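Local structure of soluble lytic murein transglycosylase (Pseudomonas aeruginosa, 5OHU) at residues R405-A408 / S409-R412; N424-R427 / E428-A432; R434-D437 / R438-I442; Q444-L447 / A448-M451; W453-P456 / A457-I461. The protein is a lytic transglycosylase that turns over peptidoglycan, acting both exolytically and endolytically on the bacterial cell wall. All coordinates share one frame; numbering follows the deposited sequence.

Contact 1 of 5, residues R405-A408 / S409-R412; sequences RNAA and STRR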
# COMPACT_ATOMS: atom_id res chain seq x y z
N ARG A 405 -7.15 -24.98 -12.73
CA ARG A 405 -8.43 -25.43 -12.23
C ARG A 405 -8.32 -26.76 -11.46
O ARG A 405 -9.23 -27.09 -10.70
CB ARG A 405 -9.45 -25.56 -13.37
CG ARG A 405 -10.88 -25.78 -12.86
CD ARG A 405 -11.94 -25.63 -13.93
NE ARG A 405 -11.40 -25.81 -15.27
CZ ARG A 405 -11.80 -25.11 -16.33
NH1 ARG A 405 -11.27 -25.34 -17.52
NH2 ARG A 405 -12.74 -24.18 -16.19
N ASN A 406 -7.22 -27.50 -11.63
CA ASN A 406 -7.01 -28.74 -10.89
C ASN A 406 -6.38 -28.54 -9.52
O ASN A 406 -6.47 -29.45 -8.68
CB ASN A 406 -6.12 -29.71 -11.68
CG ASN A 406 -6.90 -30.56 -12.66
OD1 ASN A 406 -8.13 -30.59 -12.66
ND2 ASN A 406 -6.18 -31.27 -13.52
N ALA A 407 -5.73 -27.40 -9.28
CA ALA A 407 -5.06 -27.18 -8.01
C ALA A 407 -6.05 -27.24 -6.86
O ALA A 407 -7.21 -26.84 -6.99
CB ALA A 407 -4.33 -25.83 -8.03
N ALA A 408 -5.59 -27.78 -5.73
CA ALA A 408 -6.47 -27.99 -4.58
C ALA A 408 -7.04 -26.68 -4.06
O ALA A 408 -8.21 -26.61 -3.69
CB ALA A 408 -5.72 -28.72 -3.48
N SER A 409 -6.23 -25.63 -4.03
CA SER A 409 -6.72 -24.32 -3.62
C SER A 409 -7.89 -23.86 -4.49
O SER A 409 -8.89 -23.34 -3.98
CB SER A 409 -5.59 -23.29 -3.65
OG SER A 409 -4.59 -23.64 -4.60
N THR A 410 -7.78 -24.05 -5.80
CA THR A 410 -8.85 -23.64 -6.71
C THR A 410 -10.14 -24.40 -6.43
O THR A 410 -11.21 -23.80 -6.28
CB THR A 410 -8.39 -23.84 -8.16
OG1 THR A 410 -7.24 -23.01 -8.41
CG2 THR A 410 -9.49 -23.49 -9.14
N ARG A 411 -10.05 -25.73 -6.36
CA ARG A 411 -11.21 -26.54 -6.04
C ARG A 411 -11.82 -26.14 -4.71
O ARG A 411 -13.04 -26.01 -4.58
CB ARG A 411 -10.82 -28.02 -6.05
CG ARG A 411 -10.48 -28.55 -7.43
CD ARG A 411 -9.32 -29.52 -7.38
NE ARG A 411 -9.72 -30.82 -6.85
CZ ARG A 411 -9.99 -31.89 -7.60
NH1 ARG A 411 -9.90 -31.82 -8.92
NH2 ARG A 411 -10.36 -33.02 -7.02
N ARG A 412 -10.97 -25.92 -3.70
CA ARG A 412 -11.48 -25.44 -2.42
C ARG A 412 -12.17 -24.09 -2.59
O ARG A 412 -13.24 -23.86 -2.02
CB ARG A 412 -10.34 -25.35 -1.40
CG ARG A 412 -9.82 -26.72 -0.92
CD ARG A 412 -9.02 -26.65 0.40
NE ARG A 412 -7.92 -25.69 0.36
CZ ARG A 412 -6.69 -25.98 -0.06
NH1 ARG A 412 -6.39 -27.21 -0.47
NH2 ARG A 412 -5.74 -25.04 -0.07
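Arg-411 reaches back over the turn that separates helix 398-406 from helix 408-418, and its aliphatic part lies against backbone carbonyls. Its CB sits near Ala-408 O and Ala-407 O. With CG placed beside the backbone N (chi1 -68°), CG lies near both Ala-407 O and Arg-405 O, and CD approaches Asn-406 O to 3.1 Å. Bends at chi2 and chi3 carry the guanidinium obliquely past the same carbonyl, with Arg-411 NE 4.0 Å and Arg-411 NH1 4.2 Å from Asn-406 O. In the backbone, Arg-411 N gives a nearly straight hydrogen bond of 3.1 Å to Ala-407 O. One residue on, Arg-412 N bonds to Ala-408 O at 2.8 Å. The Arg-412 guanidinium folds back so that one face looks onto Ala-408, with NH1 at 3.4 Å from Ala-408 CB, while its charge is matched by Glu-428 and Asp-91. Thr-410 turns CG2 onto Arg-405 CA at 3.8 Å, and its OG1 is bonded to Val-404 O in the preceding helix. The whole is a short helix-to-helix connection within the helical L domain, with Ala-407 ending one helix and standing at the N-cap of the next.

Contact 2 of 5, residues N424-R427 / E428-A432; sequences NARR and EWYHA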
# COMPACT_ATOMS: atom_id res chain seq x y z
N ASN A 424 -14.09 -17.04 2.59
CA ASN A 424 -13.21 -18.20 2.47
C ASN A 424 -12.75 -18.41 1.03
O ASN A 424 -11.58 -18.72 0.79
CB ASN A 424 -13.92 -19.44 2.99
CG ASN A 424 -14.28 -19.34 4.46
OD1 ASN A 424 -15.45 -19.36 4.82
ND2 ASN A 424 -13.26 -19.23 5.31
N ALA A 425 -13.67 -18.27 0.07
CA ALA A 425 -13.30 -18.44 -1.33
C ALA A 425 -12.23 -17.43 -1.74
O ALA A 425 -11.24 -17.79 -2.39
CB ALA A 425 -14.53 -18.30 -2.22
N ARG A 426 -12.40 -16.17 -1.34
CA ARG A 426 -11.42 -15.16 -1.69
C ARG A 426 -10.08 -15.45 -1.06
O ARG A 426 -9.04 -15.32 -1.71
CB ARG A 426 -11.91 -13.77 -1.27
CG ARG A 426 -12.98 -13.20 -2.18
CD ARG A 426 -12.89 -11.69 -2.23
NE ARG A 426 -12.98 -11.10 -0.90
CZ ARG A 426 -14.12 -10.88 -0.26
NH1 ARG A 426 -15.27 -11.21 -0.82
NH2 ARG A 426 -14.11 -10.33 0.95
N ARG A 427 -10.08 -15.85 0.22
CA ARG A 427 -8.81 -16.12 0.89
C ARG A 427 -8.05 -17.25 0.21
O ARG A 427 -6.84 -17.15 -0.00
CB ARG A 427 -9.03 -16.43 2.37
CG ARG A 427 -7.72 -16.48 3.15
CD ARG A 427 -7.91 -16.84 4.61
NE ARG A 427 -8.69 -15.85 5.34
CZ ARG A 427 -9.95 -16.02 5.72
NH1 ARG A 427 -10.57 -17.16 5.45
NH2 ARG A 427 -10.58 -15.06 6.39
N GLU A 428 -8.74 -18.34 -0.15
CA GLU A 428 -8.11 -19.38 -0.96
C GLU A 428 -7.52 -18.78 -2.22
O GLU A 428 -6.35 -19.01 -2.56
CB GLU A 428 -9.12 -20.46 -1.33
CG GLU A 428 -9.43 -21.47 -0.23
CD GLU A 428 -8.25 -22.40 0.10
OE1 GLU A 428 -8.37 -23.14 1.11
OE2 GLU A 428 -7.23 -22.40 -0.64
N TRP A 429 -8.34 -18.01 -2.93
CA TRP A 429 -7.95 -17.47 -4.23
C TRP A 429 -6.69 -16.63 -4.10
O TRP A 429 -5.75 -16.78 -4.89
CB TRP A 429 -9.10 -16.66 -4.79
CG TRP A 429 -9.16 -16.61 -6.26
CD1 TRP A 429 -8.71 -15.60 -7.07
CD2 TRP A 429 -9.73 -17.60 -7.13
NE1 TRP A 429 -8.95 -15.91 -8.38
CE2 TRP A 429 -9.58 -17.13 -8.45
CE3 TRP A 429 -10.33 -18.84 -6.91
CZ2 TRP A 429 -10.02 -17.86 -9.55
CZ3 TRP A 429 -10.77 -19.56 -8.01
CH2 TRP A 429 -10.62 -19.07 -9.31
N TYR A 430 -6.65 -15.74 -3.10
CA TYR A 430 -5.52 -14.83 -2.94
C TYR A 430 -4.27 -15.55 -2.45
O TYR A 430 -3.16 -15.22 -2.87
CB TYR A 430 -5.86 -13.70 -1.96
CG TYR A 430 -6.93 -12.74 -2.44
CD1 TYR A 430 -7.37 -12.75 -3.77
CD2 TYR A 430 -7.49 -11.82 -1.57
CE1 TYR A 430 -8.36 -11.87 -4.20
CE2 TYR A 430 -8.46 -10.93 -1.99
CZ TYR A 430 -8.89 -10.96 -3.30
OH TYR A 430 -9.86 -10.06 -3.69
N HIS A 431 -4.43 -16.49 -1.53
CA HIS A 431 -3.28 -17.24 -1.04
C HIS A 431 -2.66 -18.06 -2.17
O HIS A 431 -1.44 -18.05 -2.36
CB HIS A 431 -3.66 -18.12 0.15
CG HIS A 431 -2.52 -18.88 0.74
ND1 HIS A 431 -1.52 -18.28 1.47
CD2 HIS A 431 -2.21 -20.20 0.70
CE1 HIS A 431 -0.65 -19.19 1.86
NE2 HIS A 431 -1.04 -20.36 1.41
N ALA A 432 -3.50 -18.76 -2.93
CA ALA A 432 -3.02 -19.52 -4.08
C ALA A 432 -2.25 -18.64 -5.06
O ALA A 432 -1.23 -19.06 -5.61
CB ALA A 432 -4.20 -20.19 -4.78
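This is a contact between successive turns of one helix, 422-433, whose buried side packs against helices 408-418, 438-450 and 454-463. Four i to i+4 hydrogen bonds tie the turns together, from Glu-428 N, Trp-429 N, Tyr-430 N and His-431 N to the carbonyls of Asn-424, Ala-425, Arg-426 and Arg-427. The shortest is 2.8 Å, from Tyr-430 N to Arg-426 O. The same carbonyl oxygen lies over one face of the phenol ring, 3.4 Å from Tyr-430 CG. Arg-426 and Tyr-430 run side by side in the same direction. Because both CG atoms stand beside their own backbone N (chi1 -76° for Arg-426 and -67° for Tyr-430), the arginine CD comes alongside the tyrosine hydroxyl, at 3.7 Å from OH. The guanidinium and ring planes are turned 49° apart, so the two groups do not stack. The ring has its cationic partner elsewhere: Arg-459 of helix 454-463 makes a cation-pi contact with it. The helix belongs to the L domain, a helical region whose sequence family is placed in the TPR clan. Glu-428 starts with CB against Ala-425 O and CG at 3.6 Å from Asn-424 O. It then bends at chi2 and leads its carboxylate away from this turn, where OE1 is held by both Arg-412 and Tyr-64. Trp-429 rests only its CB on the preceding turn, 3.4 Å from Ala-425 O, and sends its indole away from this turn, in among Ala-413, Leu-447, Ala-448 and Pro-456.

Contact 3 of 5, residues R434-D437 / R438-I442; sequences RLFD and RDELI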
# COMPACT_ATOMS: atom_id res chain seq x y z
N ARG A 434 -0.31 -16.30 -4.51
CA ARG A 434 1.02 -15.92 -4.03
C ARG A 434 2.12 -16.82 -4.56
O ARG A 434 3.30 -16.48 -4.42
CB ARG A 434 1.05 -15.88 -2.50
CG ARG A 434 0.32 -14.68 -1.89
CD ARG A 434 -0.63 -15.09 -0.81
NE ARG A 434 -0.04 -15.03 0.53
CZ ARG A 434 -0.74 -15.10 1.67
NH1 ARG A 434 -2.06 -15.24 1.62
NH2 ARG A 434 -0.10 -15.04 2.83
N LEU A 435 1.78 -17.96 -5.16
CA LEU A 435 2.80 -18.83 -5.73
C LEU A 435 2.65 -19.07 -7.23
O LEU A 435 3.56 -19.63 -7.84
CB LEU A 435 2.81 -20.19 -5.02
CG LEU A 435 3.01 -20.16 -3.50
CD1 LEU A 435 2.76 -21.54 -2.91
CD2 LEU A 435 4.40 -19.65 -3.12
N PHE A 436 1.54 -18.65 -7.85
CA PHE A 436 1.34 -18.91 -9.27
C PHE A 436 2.35 -18.12 -10.11
O PHE A 436 2.78 -17.03 -9.75
CB PHE A 436 -0.08 -18.52 -9.69
CG PHE A 436 -1.14 -19.49 -9.25
CD1 PHE A 436 -0.80 -20.69 -8.64
CD2 PHE A 436 -2.48 -19.20 -9.46
CE1 PHE A 436 -1.79 -21.59 -8.24
CE2 PHE A 436 -3.48 -20.09 -9.07
CZ PHE A 436 -3.13 -21.29 -8.46
N ASP A 437 2.71 -18.69 -11.27
CA ASP A 437 3.54 -17.96 -12.21
C ASP A 437 2.64 -17.17 -13.17
O ASP A 437 1.41 -17.16 -13.05
CB ASP A 437 4.51 -18.90 -12.94
CG ASP A 437 3.83 -19.85 -13.92
OD1 ASP A 437 2.59 -19.80 -14.08
OD2 ASP A 437 4.55 -20.65 -14.56
N ARG A 438 3.27 -16.50 -14.15
CA ARG A 438 2.56 -15.53 -14.98
C ARG A 438 1.42 -16.18 -15.75
O ARG A 438 0.29 -15.68 -15.73
CB ARG A 438 3.54 -14.83 -15.93
CG ARG A 438 2.93 -13.62 -16.64
CD ARG A 438 3.99 -12.81 -17.38
NE ARG A 438 3.44 -11.60 -17.98
CZ ARG A 438 2.96 -11.54 -19.22
NH1 ARG A 438 2.96 -12.62 -19.99
NH2 ARG A 438 2.47 -10.40 -19.70
N ASP A 439 1.70 -17.29 -16.43
CA ASP A 439 0.66 -17.96 -17.21
C ASP A 439 -0.46 -18.45 -16.32
O ASP A 439 -1.64 -18.38 -16.69
CB ASP A 439 1.26 -19.13 -18.00
CG ASP A 439 2.52 -18.76 -18.74
OD1 ASP A 439 3.46 -18.22 -18.10
OD2 ASP A 439 2.59 -19.00 -19.96
N GLU A 440 -0.12 -18.96 -15.13
CA GLU A 440 -1.14 -19.45 -14.21
C GLU A 440 -1.98 -18.29 -13.69
O GLU A 440 -3.22 -18.39 -13.62
CB GLU A 440 -0.48 -20.22 -13.07
CG GLU A 440 0.09 -21.57 -13.49
CD GLU A 440 0.92 -22.21 -12.39
OE1 GLU A 440 1.65 -21.48 -11.68
OE2 GLU A 440 0.84 -23.45 -12.25
N LEU A 441 -1.33 -17.20 -13.31
CA LEU A 441 -2.05 -16.00 -12.89
C LEU A 441 -3.06 -15.56 -13.95
O LEU A 441 -4.18 -15.17 -13.62
CB LEU A 441 -1.06 -14.87 -12.60
CG LEU A 441 -0.22 -15.01 -11.34
CD1 LEU A 441 0.78 -13.89 -11.30
CD2 LEU A 441 -1.10 -14.99 -10.10
N ILE A 442 -2.67 -15.63 -15.22
CA ILE A 442 -3.56 -15.26 -16.31
C ILE A 442 -4.75 -16.23 -16.37
O ILE A 442 -5.90 -15.80 -16.50
CB ILE A 442 -2.79 -15.21 -17.64
CG1 ILE A 442 -1.94 -13.93 -17.72
CG2 ILE A 442 -3.73 -15.28 -18.82
CD1 ILE A 442 -0.80 -14.01 -18.70
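Asp-437 O receives Leu-441 N at 2.8 Å in an almost straight hydrogen bond (171°), the opening i to i+4 bond of helix 438-450. The side chain of the same aspartate is bonded as well: Asp-437 OD1 accepts from Glu-440 N at 3.0 Å, met nearly along the carboxylate C-O bond. The exchange is reciprocal, since Asp-437 N donates to Glu-440 OE1 at 3.0 Å, on the anti lone pair of that oxygen. Torsions on each residue make this possible. In Asp-437, CG stands between the backbone N and the carbonyl carbon (chi1 70°), which brings the carboxylate over the first helical turn. In Glu-440, CG lies beside the backbone N and the chain continues extended, so that OE1 returns to the start of the helix. The side chains cross at about a right angle, their carboxylate planes 62° apart. As a consequence two acceptors lie close, OD1 of Asp-437 and OE1 of Glu-440 being 3.1 Å apart. Their mutual repulsion is probably eased by the amide N-H that each accepts and by the positive end of the helix dipole. Just ahead, Phe-436 CB packs on Leu-441 CD2 at 3.7 Å, while Glu-440 CB approaches the phenyl ring obliquely. Glu-440 also touches Val-400, Arg-403 and Val-404 of helix 398-406. The paired bonds of Asp-437 and Glu-440 form a classic capping box, and the i, i+5 pairing of Phe-436 with Leu-441 beside it is that of a hydrophobic staple.

Contact 4 of 5, residues Q444-L447 / A448-M451; sequences QARL and AYDM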
# COMPACT_ATOMS: atom_id res chain seq x y z
N GLN A 444 -5.94 -17.96 -13.87
CA GLN A 444 -6.78 -17.66 -12.71
C GLN A 444 -7.63 -16.42 -12.96
O GLN A 444 -8.80 -16.37 -12.54
CB GLN A 444 -5.90 -17.46 -11.47
CG GLN A 444 -6.65 -17.62 -10.16
CD GLN A 444 -5.88 -17.06 -8.98
OE1 GLN A 444 -5.19 -16.05 -9.11
NE2 GLN A 444 -5.98 -17.72 -7.82
N ALA A 445 -7.07 -15.42 -13.63
CA ALA A 445 -7.83 -14.22 -13.96
C ALA A 445 -9.06 -14.56 -14.81
O ALA A 445 -10.15 -14.04 -14.56
CB ALA A 445 -6.95 -13.20 -14.69
N ARG A 446 -8.89 -15.44 -15.79
CA ARG A 446 -10.03 -15.82 -16.62
C ARG A 446 -11.09 -16.56 -15.81
O ARG A 446 -12.29 -16.31 -15.99
CB ARG A 446 -9.58 -16.69 -17.80
CG ARG A 446 -10.67 -16.91 -18.86
CD ARG A 446 -11.04 -15.60 -19.58
NE ARG A 446 -12.45 -15.56 -19.96
CZ ARG A 446 -12.93 -16.00 -21.12
NH1 ARG A 446 -12.12 -16.53 -22.02
NH2 ARG A 446 -14.23 -15.91 -21.37
N LEU A 447 -10.67 -17.45 -14.91
CA LEU A 447 -11.62 -18.24 -14.13
C LEU A 447 -12.44 -17.35 -13.21
O LEU A 447 -13.66 -17.51 -13.10
CB LEU A 447 -10.88 -19.32 -13.33
CG LEU A 447 -10.32 -20.53 -14.09
CD1 LEU A 447 -9.35 -21.32 -13.23
CD2 LEU A 447 -11.44 -21.45 -14.58
N ALA A 448 -11.78 -16.40 -12.54
CA ALA A 448 -12.48 -15.49 -11.65
C ALA A 448 -13.41 -14.55 -12.42
O ALA A 448 -14.49 -14.20 -11.94
CB ALA A 448 -11.48 -14.69 -10.81
N TYR A 449 -12.99 -14.11 -13.61
CA TYR A 449 -13.86 -13.26 -14.43
C TYR A 449 -15.15 -14.00 -14.80
O TYR A 449 -16.24 -13.43 -14.70
CB TYR A 449 -13.11 -12.80 -15.68
CG TYR A 449 -13.92 -11.90 -16.60
CD1 TYR A 449 -14.02 -10.53 -16.36
CD2 TYR A 449 -14.57 -12.42 -17.72
CE1 TYR A 449 -14.75 -9.71 -17.21
CE2 TYR A 449 -15.30 -11.61 -18.56
CZ TYR A 449 -15.39 -10.26 -18.30
OH TYR A 449 -16.12 -9.47 -19.15
N ASP A 450 -15.04 -15.27 -15.20
CA ASP A 450 -16.23 -16.03 -15.56
C ASP A 450 -17.14 -16.30 -14.36
O ASP A 450 -18.28 -16.73 -14.56
CB ASP A 450 -15.82 -17.34 -16.23
CG ASP A 450 -15.19 -17.11 -17.60
OD1 ASP A 450 -15.57 -16.13 -18.27
OD2 ASP A 450 -14.31 -17.90 -18.00
N MET A 451 -16.67 -16.06 -13.14
CA MET A 451 -17.50 -16.14 -11.95
C MET A 451 -18.07 -14.79 -11.54
O MET A 451 -18.69 -14.68 -10.47
CB MET A 451 -16.70 -16.74 -10.79
CG MET A 451 -16.17 -18.15 -11.07
SD MET A 451 -14.87 -18.64 -9.92
CE MET A 451 -15.75 -18.52 -8.37
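Asp-450 OD2 lies over one face of the Arg-446 guanidinium, while the ring of Tyr-449 approaches obliquely through CD2, 4.4 Å from Arg-446 NE. The first pair is an i to i+4 salt bridge on the last turns of helix 438-450, within the helical L domain. It is a loose one: Arg-446 NH2 gives only a weak hydrogen bond to Asp-450 OD1, at 3.4 Å and with a bent angle of 135°. The planes are 64° apart, so the two groups do not meet as a flat, doubly bonded pair, and Arg-446 NE lies at 3.6 Å from both OD1 and OD2 of Asp-450. The arginine gets there by bending. Its CG leaves anti to the backbone N, and the turn at chi2 (66°) then folds the chain toward the following turn of the helix. The backbone bonds run from Ala-448 N, Tyr-449 N and Asp-450 N to the carbonyls of Gln-444, Ala-445 and Arg-446, each 3.0 Å long. The inner side is apolar: Leu-447 packs on Leu-401 and Val-404 of helix 398-406, and Ala-448 on Pro-456. Gln-444 is buried there too, yet its amide has partners at each end, OE1 with the hydroxyl of Ser-460 and NE2 with the carbonyl of Trp-429. At the helix end Met-451 N bonds to Ala-448 O at 3.1 Å and only weakly to Leu-447 O. The methionine side chain folds over the latter carbonyl, with CG at 3.3 Å and SD at 3.6 Å from Leu-447 O.

Contact 5 of 5, residues W453-P456 / A457-I461; sequences WYFP and AIRSI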
# COMPACT_ATOMS: atom_id res chain seq x y z
N TRP A 453 -16.30 -12.33 -10.67
CA TRP A 453 -15.47 -11.90 -9.56
C TRP A 453 -14.42 -10.93 -10.09
O TRP A 453 -13.23 -11.24 -10.23
CB TRP A 453 -14.88 -13.09 -8.85
CG TRP A 453 -15.69 -13.30 -7.67
CD1 TRP A 453 -16.91 -12.75 -7.43
CD2 TRP A 453 -15.36 -14.07 -6.53
NE1 TRP A 453 -17.37 -13.13 -6.21
CE2 TRP A 453 -16.43 -13.95 -5.63
CE3 TRP A 453 -14.26 -14.86 -6.18
CZ2 TRP A 453 -16.45 -14.60 -4.41
CZ3 TRP A 453 -14.27 -15.49 -4.96
CH2 TRP A 453 -15.36 -15.36 -4.09
N TYR A 454 -14.90 -9.70 -10.32
CA TYR A 454 -14.15 -8.72 -11.08
C TYR A 454 -12.86 -8.33 -10.39
O TYR A 454 -11.80 -8.30 -11.03
CB TYR A 454 -15.05 -7.51 -11.35
CG TYR A 454 -16.31 -7.94 -12.07
CD1 TYR A 454 -16.22 -8.70 -13.24
CD2 TYR A 454 -17.58 -7.64 -11.58
CE1 TYR A 454 -17.35 -9.13 -13.90
CE2 TYR A 454 -18.71 -8.06 -12.24
CZ TYR A 454 -18.59 -8.81 -13.40
OH TYR A 454 -19.71 -9.24 -14.06
N PHE A 455 -12.90 -8.07 -9.07
CA PHE A 455 -11.67 -7.69 -8.39
C PHE A 455 -10.67 -8.84 -8.31
O PHE A 455 -9.49 -8.62 -8.64
CB PHE A 455 -11.97 -7.11 -7.01
CG PHE A 455 -10.74 -6.68 -6.26
CD1 PHE A 455 -9.76 -5.92 -6.89
CD2 PHE A 455 -10.55 -7.04 -4.94
CE1 PHE A 455 -8.62 -5.53 -6.22
CE2 PHE A 455 -9.42 -6.65 -4.25
CZ PHE A 455 -8.45 -5.90 -4.89
N PRO A 456 -11.03 -10.05 -7.87
CA PRO A 456 -10.06 -11.16 -7.97
C PRO A 456 -9.45 -11.28 -9.37
O PRO A 456 -8.24 -11.45 -9.50
CB PRO A 456 -10.90 -12.39 -7.60
CG PRO A 456 -11.94 -11.85 -6.69
CD PRO A 456 -12.29 -10.49 -7.23
N ALA A 457 -10.28 -11.17 -10.41
CA ALA A 457 -9.76 -11.24 -11.77
C ALA A 457 -8.81 -10.08 -12.06
O ALA A 457 -7.72 -10.29 -12.61
CB ALA A 457 -10.93 -11.24 -12.76
N ILE A 458 -9.21 -8.85 -11.69
CA ILE A 458 -8.34 -7.69 -11.87
C ILE A 458 -7.04 -7.87 -11.09
O ILE A 458 -5.95 -7.57 -11.59
CB ILE A 458 -9.08 -6.41 -11.44
CG1 ILE A 458 -10.14 -6.01 -12.48
CG2 ILE A 458 -8.09 -5.26 -11.15
CD1 ILE A 458 -11.20 -5.05 -11.95
N ARG A 459 -7.14 -8.36 -9.85
CA ARG A 459 -5.96 -8.57 -9.02
C ARG A 459 -4.99 -9.56 -9.68
O ARG A 459 -3.78 -9.32 -9.75
CB ARG A 459 -6.40 -9.04 -7.64
CG ARG A 459 -5.30 -9.20 -6.61
CD ARG A 459 -5.92 -9.59 -5.28
NE ARG A 459 -4.94 -10.11 -4.33
CZ ARG A 459 -4.32 -9.37 -3.42
NH1 ARG A 459 -4.58 -8.07 -3.32
NH2 ARG A 459 -3.45 -9.93 -2.60
N SER A 460 -5.51 -10.68 -10.20
CA SER A 460 -4.64 -11.69 -10.79
C SER A 460 -3.97 -11.17 -12.06
O SER A 460 -2.75 -11.29 -12.23
CB SER A 460 -5.43 -12.96 -11.10
OG SER A 460 -5.85 -13.59 -9.91
N ILE A 461 -4.77 -10.61 -12.97
CA ILE A 461 -4.24 -10.15 -14.24
C ILE A 461 -3.26 -9.00 -14.03
O ILE A 461 -2.33 -8.81 -14.83
CB ILE A 461 -5.39 -9.75 -15.19
CG1 ILE A 461 -4.89 -9.65 -16.62
CG2 ILE A 461 -6.03 -8.42 -14.78
CD1 ILE A 461 -5.40 -10.76 -17.48
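Arg-459 N and Phe-455 O are joined by a hydrogen bond of 2.7 Å, one of four i to i+4 backbone bonds that build the first turns of helix 454-463 in the L domain. Ile-458 N to Tyr-454 O is equally short at 2.7 Å. The series begins at the N-cap, where Trp-453 O receives Ala-457 N, and ends with Ser-460 N on Pro-456 O. Pro-456 itself has no amide hydrogen, and this is tolerated in the first turn, where amide groups have no i-4 carbonyl within the helix.

The side chains mostly rest on backbone carbonyls. Ile-458 lays its longer branch along the Tyr-454 carbonyl: CG1, set beside the backbone N (chi1 -74°), lies 3.2 Å from Tyr-454 O, and CD1 follows at 3.4 Å from the same oxygen. Phe-455 meets Arg-459 only loosely, its CE1 being 4.4 Å from Arg-459 CB in an oblique approach. Among polar side chains, Ser-460 OG lies 3.2 Å from Pro-456 O and is bonded to Gln-444 OE1.

Ala-457 presses on Ala-448 of helix 438-450, Trp-453 lies on Ala-425 and Arg-426 of helix 422-433, and Ala-457 and Ile-461 rest on Ile-472 of helix 470-473.

Overall arrangement
All five contacts are local and follow one another through a single run of helices in the L domain. Contact 3 is at the surface and the other four are partly buried: contact 2 mid-helix, contact 4 at a helix end, contact 5 at a helix start, contact 1 at a turn between helices. Contacts 3 and 4 share helix 438-450. Between elements the chemistry shifts: Arg-412 of contact 1 pairs with Glu-428 of contact 2 as a salt bridge, whereas contacts 2, 4 and 5 meet through the aromatic residues Trp-429, Tyr-430, Trp-453 and Phe-455, small alanines and the hydrogen-bonded Gln-444. Contacts 4 and 5 lie nearest, their centres about 7 Å apart.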